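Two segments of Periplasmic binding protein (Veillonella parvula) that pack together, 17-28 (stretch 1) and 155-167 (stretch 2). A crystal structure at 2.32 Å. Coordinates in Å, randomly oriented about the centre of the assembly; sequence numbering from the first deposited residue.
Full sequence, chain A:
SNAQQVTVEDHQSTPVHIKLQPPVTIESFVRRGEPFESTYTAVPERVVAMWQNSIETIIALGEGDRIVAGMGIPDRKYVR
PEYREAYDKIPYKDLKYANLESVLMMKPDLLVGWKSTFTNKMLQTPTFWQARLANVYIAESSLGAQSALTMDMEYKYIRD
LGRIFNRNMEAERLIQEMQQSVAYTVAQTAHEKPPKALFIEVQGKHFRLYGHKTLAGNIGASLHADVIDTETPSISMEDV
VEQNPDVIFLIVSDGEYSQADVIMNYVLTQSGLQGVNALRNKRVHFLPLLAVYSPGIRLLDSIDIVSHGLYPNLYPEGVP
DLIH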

ATOM      1  N   HIS A  17      -0.579   3.035 -29.327  1.00 55.88           N
ATOM      2  CA  HIS A  17       0.870   3.135 -29.196  1.00 54.79           C
ATOM      3  C   HIS A  17       1.254   4.555 -28.777  1.00 57.60           C
ATOM      4  O   HIS A  17       0.925   5.523 -29.460  1.00 55.53           O
ATOM      5  CB  HIS A  17       1.556   2.762 -30.512  1.00 51.52           C
ATOM      6  CG  HIS A  17       3.044   2.627 -30.403  1.00 69.85           C
ATOM      7  ND1 HIS A  17       3.650   1.651 -29.641  1.00 65.17           N
ATOM      8  CD2 HIS A  17       4.047   3.346 -30.961  1.00 68.44           C
ATOM      9  CE1 HIS A  17       4.963   1.777 -29.733  1.00 61.98           C
ATOM     10  NE2 HIS A  17       5.230   2.798 -30.529  1.00 66.84           N
ATOM     11  N   ILE A  18       1.934   4.682 -27.645  1.00 56.14           N
ATOM     12  CA  ILE A  18       2.394   5.989 -27.191  1.00 54.19           C
ATOM     13  C   ILE A  18       3.899   5.963 -26.979  1.00 53.68           C
ATOM     14  O   ILE A  18       4.408   5.250 -26.111  1.00 52.40           O
ATOM     15  CB  ILE A  18       1.708   6.424 -25.891  1.00 52.06           C
ATOM     16  CG1 ILE A  18       0.191   6.379 -26.047  1.00 58.89           C
ATOM     17  CG2 ILE A  18       2.142   7.821 -25.520  1.00 55.68           C
ATOM     18  CD1 ILE A  18      -0.548   6.655 -24.761  1.00 59.36           C
ATOM     19  N   LYS A  19       4.598   6.749 -27.787  1.00 57.18           N
ATOM     20  CA  LYS A  19       6.051   6.802 -27.781  1.00 57.81           C
ATOM     21  C   LYS A  19       6.545   7.741 -26.684  1.00 59.99           C
ATOM     22  O   LYS A  19       6.009   8.834 -26.502  1.00 65.38           O
ATOM     23  CB  LYS A  19       6.540   7.287 -29.151  1.00 64.17           C
ATOM     24  CG  LYS A  19       8.005   7.009 -29.449  1.00 71.61           C
ATOM     25  CD  LYS A  19       8.326   7.285 -30.920  1.00 76.20           C
ATOM     26  N   LEU A  20       7.562   7.310 -25.949  1.00 56.12           N
ATOM     27  CA  LEU A  20       8.170   8.151 -24.928  1.00 57.15           C
ATOM     28  C   LEU A  20       9.410   8.835 -25.491  1.00 64.81           C
ATOM     29  O   LEU A  20      10.477   8.228 -25.594  1.00 66.60           O
ATOM     30  CB  LEU A  20       8.538   7.329 -23.692  1.00 49.38           C
ATOM     31  CG  LEU A  20       7.398   6.678 -22.905  1.00 52.69           C
ATOM     32  CD1 LEU A  20       7.947   5.665 -21.907  1.00 47.75           C
ATOM     33  CD2 LEU A  20       6.556   7.735 -22.192  1.00 51.73           C
ATOM     34  N   GLN A  21       9.261  10.098 -25.870  1.00 70.38           N
ATOM     35  CA  GLN A  21      10.389  10.893 -26.344  1.00 79.60           C
ATOM     36  C   GLN A  21      10.528  12.134 -25.475  1.00 80.68           C
ATOM     37  O   GLN A  21       9.633  12.983 -25.457  1.00 81.90           O
ATOM     38  CB  GLN A  21      10.196  11.289 -27.805  1.00 84.77           C
ATOM     39  CG  GLN A  21      10.265  10.124 -28.777  1.00 90.23           C
ATOM     40  CD  GLN A  21       9.797  10.507 -30.168  1.00 95.76           C
ATOM     41  OE1 GLN A  21       8.754  11.142 -30.330  1.00 93.79           O
ATOM     42  NE2 GLN A  21      10.570  10.129 -31.180  1.00101.35           N
ATOM     43  N   PRO A  22      11.651  12.250 -24.747  1.00 78.00           N
ATOM     44  CA  PRO A  22      12.808  11.345 -24.743  1.00 73.39           C
ATOM     45  C   PRO A  22      12.540  10.068 -23.942  1.00 68.32           C
ATOM     46  O   PRO A  22      11.576  10.029 -23.170  1.00 60.44           O
ATOM     47  CB  PRO A  22      13.877  12.180 -24.040  1.00 76.91           C
ATOM     48  CG  PRO A  22      13.101  13.005 -23.074  1.00 77.32           C
ATOM     49  CD  PRO A  22      11.818  13.351 -23.781  1.00 78.87           C
ATOM     50  N   PRO A  23      13.381   9.034 -24.128  1.00 64.08           N
ATOM     51  CA  PRO A  23      13.209   7.776 -23.395  1.00 61.39           C
ATOM     52  C   PRO A  23      13.217   7.987 -21.883  1.00 62.11           C
ATOM     53  O   PRO A  23      13.879   8.895 -21.377  1.00 66.79           O
ATOM     54  CB  PRO A  23      14.432   6.956 -23.814  1.00 62.39           C
ATOM     55  CG  PRO A  23      14.828   7.518 -25.141  1.00 68.32           C
ATOM     56  CD  PRO A  23      14.527   8.980 -25.056  1.00 68.29           C
ATOM     57  N   VAL A  24      12.471   7.150 -21.175  1.00 53.30           N
ATOM     58  CA  VAL A  24      12.392   7.226 -19.725  1.00 52.10           C
ATOM     59  C   VAL A  24      13.296   6.185 -19.082  1.00 50.46           C
ATOM     60  O   VAL A  24      13.174   4.989 -19.342  1.00 52.45           O
ATOM     61  CB  VAL A  24      10.940   7.022 -19.233  1.00 50.47           C
ATOM     62  CG1 VAL A  24      10.910   6.724 -17.744  1.00 47.56           C
ATOM     63  CG2 VAL A  24      10.095   8.241 -19.566  1.00 49.85           C
ATOM     64  N   THR A  25      14.213   6.654 -18.248  1.00 47.85           N
ATOM     65  CA  THR A  25      15.102   5.773 -17.509  1.00 49.42           C
ATOM     66  C   THR A  25      14.646   5.690 -16.053  1.00 43.69           C
ATOM     67  O   THR A  25      14.497   6.703 -15.381  1.00 47.62           O
ATOM     68  CB  THR A  25      16.552   6.269 -17.592  1.00 59.61           C
ATOM     69  OG1 THR A  25      17.099   5.914 -18.867  1.00 64.75           O
ATOM     70  CG2 THR A  25      17.396   5.644 -16.505  1.00 67.12           C
ATOM     71  N   ILE A  26      14.409   4.475 -15.580  1.00 43.33           N
ATOM     72  CA  ILE A  26      13.903   4.257 -14.234  1.00 41.36           C
ATOM     73  C   ILE A  26      14.885   3.417 -13.426  1.00 44.65           C
ATOM     74  O   ILE A  26      15.451   2.448 -13.938  1.00 48.78           O
ATOM     75  CB  ILE A  26      12.538   3.525 -14.273  1.00 45.03           C
ATOM     76  CG1 ILE A  26      11.454   4.432 -14.869  1.00 45.18           C
ATOM     77  CG2 ILE A  26      12.131   3.033 -12.878  1.00 37.07           C
ATOM     78  CD1 ILE A  26      11.233   5.718 -14.086  1.00 46.18           C
ATOM     79  N   GLU A  27      15.091   3.798 -12.168  1.00 40.34           N
ATOM     80  CA  GLU A  27      15.857   2.981 -11.238  1.00 45.72           C
ATOM     81  C   GLU A  27      14.953   2.190 -10.283  1.00 47.72           C
ATOM     82  O   GLU A  27      14.069   2.747  -9.627  1.00 51.46           O
ATOM     83  CB  GLU A  27      16.828   3.841 -10.428  1.00 50.97           C
ATOM     84  CG  GLU A  27      17.514   3.075  -9.304  1.00 52.02           C
ATOM     85  CD  GLU A  27      18.424   3.951  -8.471  1.00 55.52           C
ATOM     86  OE1 GLU A  27      17.939   4.535  -7.479  1.00 62.92           O
ATOM     87  OE2 GLU A  27      19.621   4.052  -8.806  1.00 55.08           O
ATOM     88  N   SER A  28      15.194   0.886 -10.207  1.00 42.70           N
ATOM     89  CA  SER A  28      14.489   0.016  -9.275  1.00 35.61           C
ATOM     90  C   SER A  28      15.539  -0.850  -8.588  1.00 38.59           C
ATOM     91  O   SER A  28      16.738  -0.661  -8.812  1.00 44.27           O
ATOM     92  CB  SER A  28      13.462  -0.838 -10.019  1.00 34.29           C
ATOM     93  OG  SER A  28      12.516  -1.430  -9.137  1.00 34.50           O
ATOM     94  N   TYR A 155       5.481   7.578  -2.605  1.00 31.17           N
ATOM     95  CA  TYR A 155       5.424   8.706  -3.534  1.00 33.13           C
ATOM     96  C   TYR A 155       6.264   8.443  -4.786  1.00 31.26           C
ATOM     97  O   TYR A 155       5.802   8.661  -5.903  1.00 31.96           O
ATOM     98  CB  TYR A 155       5.892   9.999  -2.860  1.00 32.93           C
ATOM     99  CG  TYR A 155       4.969  10.486  -1.765  1.00 38.01           C
ATOM    100  CD1 TYR A 155       3.620  10.166  -1.782  1.00 29.69           C
ATOM    101  CD2 TYR A 155       5.445  11.272  -0.718  1.00 38.34           C
ATOM    102  CE1 TYR A 155       2.769  10.609  -0.786  1.00 36.65           C
ATOM    103  CE2 TYR A 155       4.597  11.718   0.290  1.00 40.38           C
ATOM    104  CZ  TYR A 155       3.256  11.378   0.248  1.00 42.07           C
ATOM    105  OH  TYR A 155       2.387  11.806   1.232  1.00 40.96           O
ATOM    106  N   LYS A 156       7.498   7.981  -4.589  1.00 27.15           N
ATOM    107  CA  LYS A 156       8.398   7.725  -5.705  1.00 35.80           C
ATOM    108  C   LYS A 156       7.826   6.614  -6.577  1.00 33.37           C
ATOM    109  O   LYS A 156       7.923   6.658  -7.804  1.00 36.68           O
ATOM    110  CB  LYS A 156       9.794   7.330  -5.206  1.00 35.92           C
ATOM    111  CG  LYS A 156      10.659   6.672  -6.296  1.00 51.60           C
ATOM    112  CD  LYS A 156      12.092   6.390  -5.831  1.00 66.71           C
ATOM    113  CE  LYS A 156      12.887   5.596  -6.877  1.00 76.82           C
ATOM    114  NZ  LYS A 156      12.440   4.169  -6.999  1.00 76.29           N
ATOM    115  N   TYR A 157       7.228   5.622  -5.923  1.00 27.35           N
ATOM    116  CA  TYR A 157       6.616   4.491  -6.602  1.00 33.51           C
ATOM    117  C   TYR A 157       5.571   5.009  -7.578  1.00 32.37           C
ATOM    118  O   TYR A 157       5.574   4.665  -8.759  1.00 33.93           O
ATOM    119  CB  TYR A 157       5.966   3.579  -5.565  1.00 31.94           C
ATOM    120  CG  TYR A 157       5.234   2.367  -6.109  1.00 32.10           C
ATOM    121  CD1 TYR A 157       5.924   1.200  -6.424  1.00 31.29           C
ATOM    122  CD2 TYR A 157       3.849   2.376  -6.267  1.00 28.44           C
ATOM    123  CE1 TYR A 157       5.263   0.082  -6.891  1.00 35.03           C
ATOM    124  CE2 TYR A 157       3.173   1.257  -6.740  1.00 27.10           C
ATOM    125  CZ  TYR A 157       3.889   0.112  -7.055  1.00 37.47           C
ATOM    126  OH  TYR A 157       3.242  -1.013  -7.525  1.00 32.48           O
ATOM    127  N   ILE A 158       4.697   5.871  -7.075  1.00 27.97           N
ATOM    128  CA  ILE A 158       3.642   6.456  -7.895  1.00 35.73           C
ATOM    129  C   ILE A 158       4.245   7.290  -9.026  1.00 41.51           C
ATOM    130  O   ILE A 158       3.803   7.223 -10.173  1.00 36.47           O
ATOM    131  CB  ILE A 158       2.697   7.303  -7.022  1.00 31.53           C
ATOM    132  CG1 ILE A 158       1.957   6.387  -6.041  1.00 34.40           C
ATOM    133  CG2 ILE A 158       1.712   8.076  -7.874  1.00 26.64           C
ATOM    134  CD1 ILE A 158       1.124   7.101  -5.020  1.00 33.56           C
ATOM    135  N   ARG A 159       5.286   8.046  -8.694  1.00 32.09           N
ATOM    136  CA  ARG A 159       5.946   8.910  -9.654  1.00 36.99           C
ATOM    137  C   ARG A 159       6.632   8.099 -10.765  1.00 40.32           C
ATOM    138  O   ARG A 159       6.572   8.470 -11.941  1.00 36.90           O
ATOM    139  CB  ARG A 159       6.950   9.793  -8.912  1.00 37.81           C
ATOM    140  CG  ARG A 159       7.586  10.875  -9.739  1.00 47.92           C
ATOM    141  CD  ARG A 159       8.407  11.812  -8.850  1.00 49.61           C
ATOM    142  NE  ARG A 159       7.579  12.787  -8.140  1.00 50.92           N
ATOM    143  CZ  ARG A 159       7.516  12.908  -6.816  1.00 52.03           C
ATOM    144  NH1 ARG A 159       8.229  12.106  -6.037  1.00 48.92           N
ATOM    145  NH2 ARG A 159       6.743  13.842  -6.268  1.00 52.22           N
ATOM    146  N   ASP A 160       7.275   6.993 -10.393  1.00 35.93           N
ATOM    147  CA  ASP A 160       7.934   6.117 -11.367  1.00 36.40           C
ATOM    148  C   ASP A 160       6.930   5.517 -12.350  1.00 34.96           C
ATOM    149  O   ASP A 160       7.149   5.514 -13.560  1.00 35.10           O
ATOM    150  CB  ASP A 160       8.674   4.981 -10.665  1.00 36.30           C
ATOM    151  CG  ASP A 160       9.955   5.436 -10.002  1.00 42.06           C
ATOM    152  OD1 ASP A 160      10.473   6.511 -10.377  1.00 38.61           O
ATOM    153  OD2 ASP A 160      10.450   4.710  -9.109  1.00 41.65           O
ATOM    154  N   LEU A 161       5.829   4.995 -11.825  1.00 31.71           N
ATOM    155  CA  LEU A 161       4.801   4.435 -12.685  1.00 35.06           C
ATOM    156  C   LEU A 161       4.228   5.533 -13.580  1.00 38.73           C
ATOM    157  O   LEU A 161       3.987   5.310 -14.761  1.00 39.71           O
ATOM    158  CB  LEU A 161       3.725   3.728 -11.860  1.00 33.75           C
ATOM    159  CG  LEU A 161       4.220   2.412 -11.237  1.00 36.80           C
ATOM    160  CD1 LEU A 161       3.185   1.799 -10.302  1.00 30.40           C
ATOM    161  CD2 LEU A 161       4.613   1.407 -12.324  1.00 37.77           C
ATOM    162  N   GLY A 162       4.050   6.729 -13.023  1.00 37.08           N
ATOM    163  CA  GLY A 162       3.645   7.879 -13.811  1.00 31.57           C
ATOM    164  C   GLY A 162       4.550   8.144 -15.006  1.00 36.07           C
ATOM    165  O   GLY A 162       4.070   8.396 -16.110  1.00 34.83           O
ATOM    166  N   ARG A 163       5.864   8.082 -14.797  1.00 34.12           N
ATOM    167  CA  ARG A 163       6.806   8.273 -15.900  1.00 38.65           C
ATOM    168  C   ARG A 163       6.716   7.140 -16.930  1.00 42.82           C
ATOM    169  O   ARG A 163       6.755   7.380 -18.138  1.00 45.79           O
ATOM    170  CB  ARG A 163       8.246   8.395 -15.392  1.00 40.03           C
ATOM    171  CG  ARG A 163       8.524   9.603 -14.523  1.00 45.66           C
ATOM    172  CD  ARG A 163      10.001   9.664 -14.140  1.00 53.96           C
ATOM    173  NE  ARG A 163      10.855   9.907 -15.303  1.00 61.95           N
ATOM    174  CZ  ARG A 163      12.139   9.565 -15.380  1.00 69.18           C
ATOM    175  NH1 ARG A 163      12.727   8.949 -14.361  1.00 69.43           N
ATOM    176  NH2 ARG A 163      12.835   9.831 -16.480  1.00 74.28           N
ATOM    177  N   ILE A 164       6.604   5.909 -16.448  1.00 41.17           N
ATOM    178  CA  ILE A 164       6.516   4.752 -17.331  1.00 39.71           C
ATOM    179  C   ILE A 164       5.284   4.834 -18.244  1.00 40.11           C
ATOM    180  O   ILE A 164       5.369   4.530 -19.432  1.00 35.57           O
ATOM    181  CB  ILE A 164       6.531   3.426 -16.527  1.00 38.03           C
ATOM    182  CG1 ILE A 164       7.901   3.217 -15.874  1.00 38.63           C
ATOM    183  CG2 ILE A 164       6.187   2.233 -17.419  1.00 28.13           C
ATOM    184  CD1 ILE A 164       7.992   1.959 -15.012  1.00 36.03           C
ATOM    185  N   PHE A 165       4.157   5.290 -17.702  1.00 37.98           N
ATOM    186  CA  PHE A 165       2.906   5.322 -18.459  1.00 32.91           C
ATOM    187  C   PHE A 165       2.553   6.660 -19.075  1.00 31.25           C
ATOM    188  O   PHE A 165       1.416   6.858 -19.508  1.00 39.50           O
ATOM    189  CB  PHE A 165       1.752   4.835 -17.588  1.00 35.55           C
ATOM    190  CG  PHE A 165       1.804   3.369 -17.315  1.00 35.78           C
ATOM    191  CD1 PHE A 165       1.262   2.477 -18.209  1.00 34.96           C
ATOM    192  CD2 PHE A 165       2.442   2.884 -16.190  1.00 36.01           C
ATOM    193  CE1 PHE A 165       1.326   1.120 -17.974  1.00 39.53           C
ATOM    194  CE2 PHE A 165       2.509   1.532 -15.949  1.00 37.50           C
ATOM    195  CZ  PHE A 165       1.955   0.647 -16.844  1.00 32.63           C
ATOM    196  N   ASN A 166       3.530   7.562 -19.124  1.00 34.30           N
ATOM    197  CA  ASN A 166       3.300   8.946 -19.537  1.00 43.26           C
ATOM    198  C   ASN A 166       2.093   9.591 -18.843  1.00 48.40           C
ATOM    199  O   ASN A 166       1.264  10.241 -19.486  1.00 48.34           O
ATOM    200  CB  ASN A 166       3.160   9.055 -21.059  1.00 47.83           C
ATOM    201  CG  ASN A 166       3.345  10.478 -21.551  1.00 51.68           C
ATOM    202  OD1 ASN A 166       4.159  11.225 -21.011  1.00 56.80           O
ATOM    203  ND2 ASN A 166       2.576  10.864 -22.563  1.00 50.36           N
ATOM    204  N   ARG A 167       1.989   9.387 -17.533  1.00 43.29           N
ATOM    205  CA  ARG A 167       0.900   9.961 -16.748  1.00 42.15           C
ATOM    206  C   ARG A 167       1.493  10.784 -15.617  1.00 39.56           C
ATOM    207  O   ARG A 167       1.149  10.607 -14.450  1.00 44.52           O
ATOM    208  CB  ARG A 167      -0.016   8.862 -16.188  1.00 33.01           C
ATOM    209  CG  ARG A 167      -0.824   8.111 -17.247  1.00 32.93           C
ATOM    210  CD  ARG A 167      -1.897   8.984 -17.884  1.00 37.29           C
ATOM    211  NE  ARG A 167      -2.742   8.212 -18.790  1.00 51.28           N
ATOM    212  CZ  ARG A 167      -3.963   8.579 -19.167  1.00 53.17           C
ATOM    213  NH1 ARG A 167      -4.479   9.712 -18.709  1.00 45.40           N
ATOM    214  NH2 ARG A 167      -4.669   7.814 -19.995  1.00 50.25           N
TER

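Strand 23-28 runs nearly antiparallel to helix 155-164. Their axes differ by 153° in direction and approach to 9.0 Å. The contact begins before that strand, where stretch 1 passes the end of the helix. Ile18 points toward stretch 2, and its CG2 lies 4.3 Å from Asn166 ND2, in the loop after the helix. Lys19 points away. Leu20 is buried and points toward stretch 2. Its CD1 lies 3.7 Å from Ile164 O, and its CD2 lies 3.8 Å from Asn166 CB. These are van der Waals contacts.

The chain then turns a corner at Gln21 and Pro22, with a cis peptide bond before Pro22. Neither residue touches the helix. Val24 resumes the contact. Its CG2 packs 3.7 Å from Arg163 O, while its CG1 covers one face of the Arg163 guanidinium. Thr25 points away but contributes its backbone: Arg163 NH1 donates a weak, bent hydrogen bond to Thr25 O at 3.0 Å.

Ile26 points toward the helix and is buried. Its CG1 meets Ile164 CG1 at 3.9 Å, an apolar contact. Its CD1 lies 3.6 Å from Arg163 NH1. At Glu27 the backbone again accepts, through a weak hydrogen bond from Lys156 NZ to Glu27 O at 3.4 Å. A salt bridge within the helix, Lys156 NZ to Asp160 OD2 at 3.0 Å, also engages this amine.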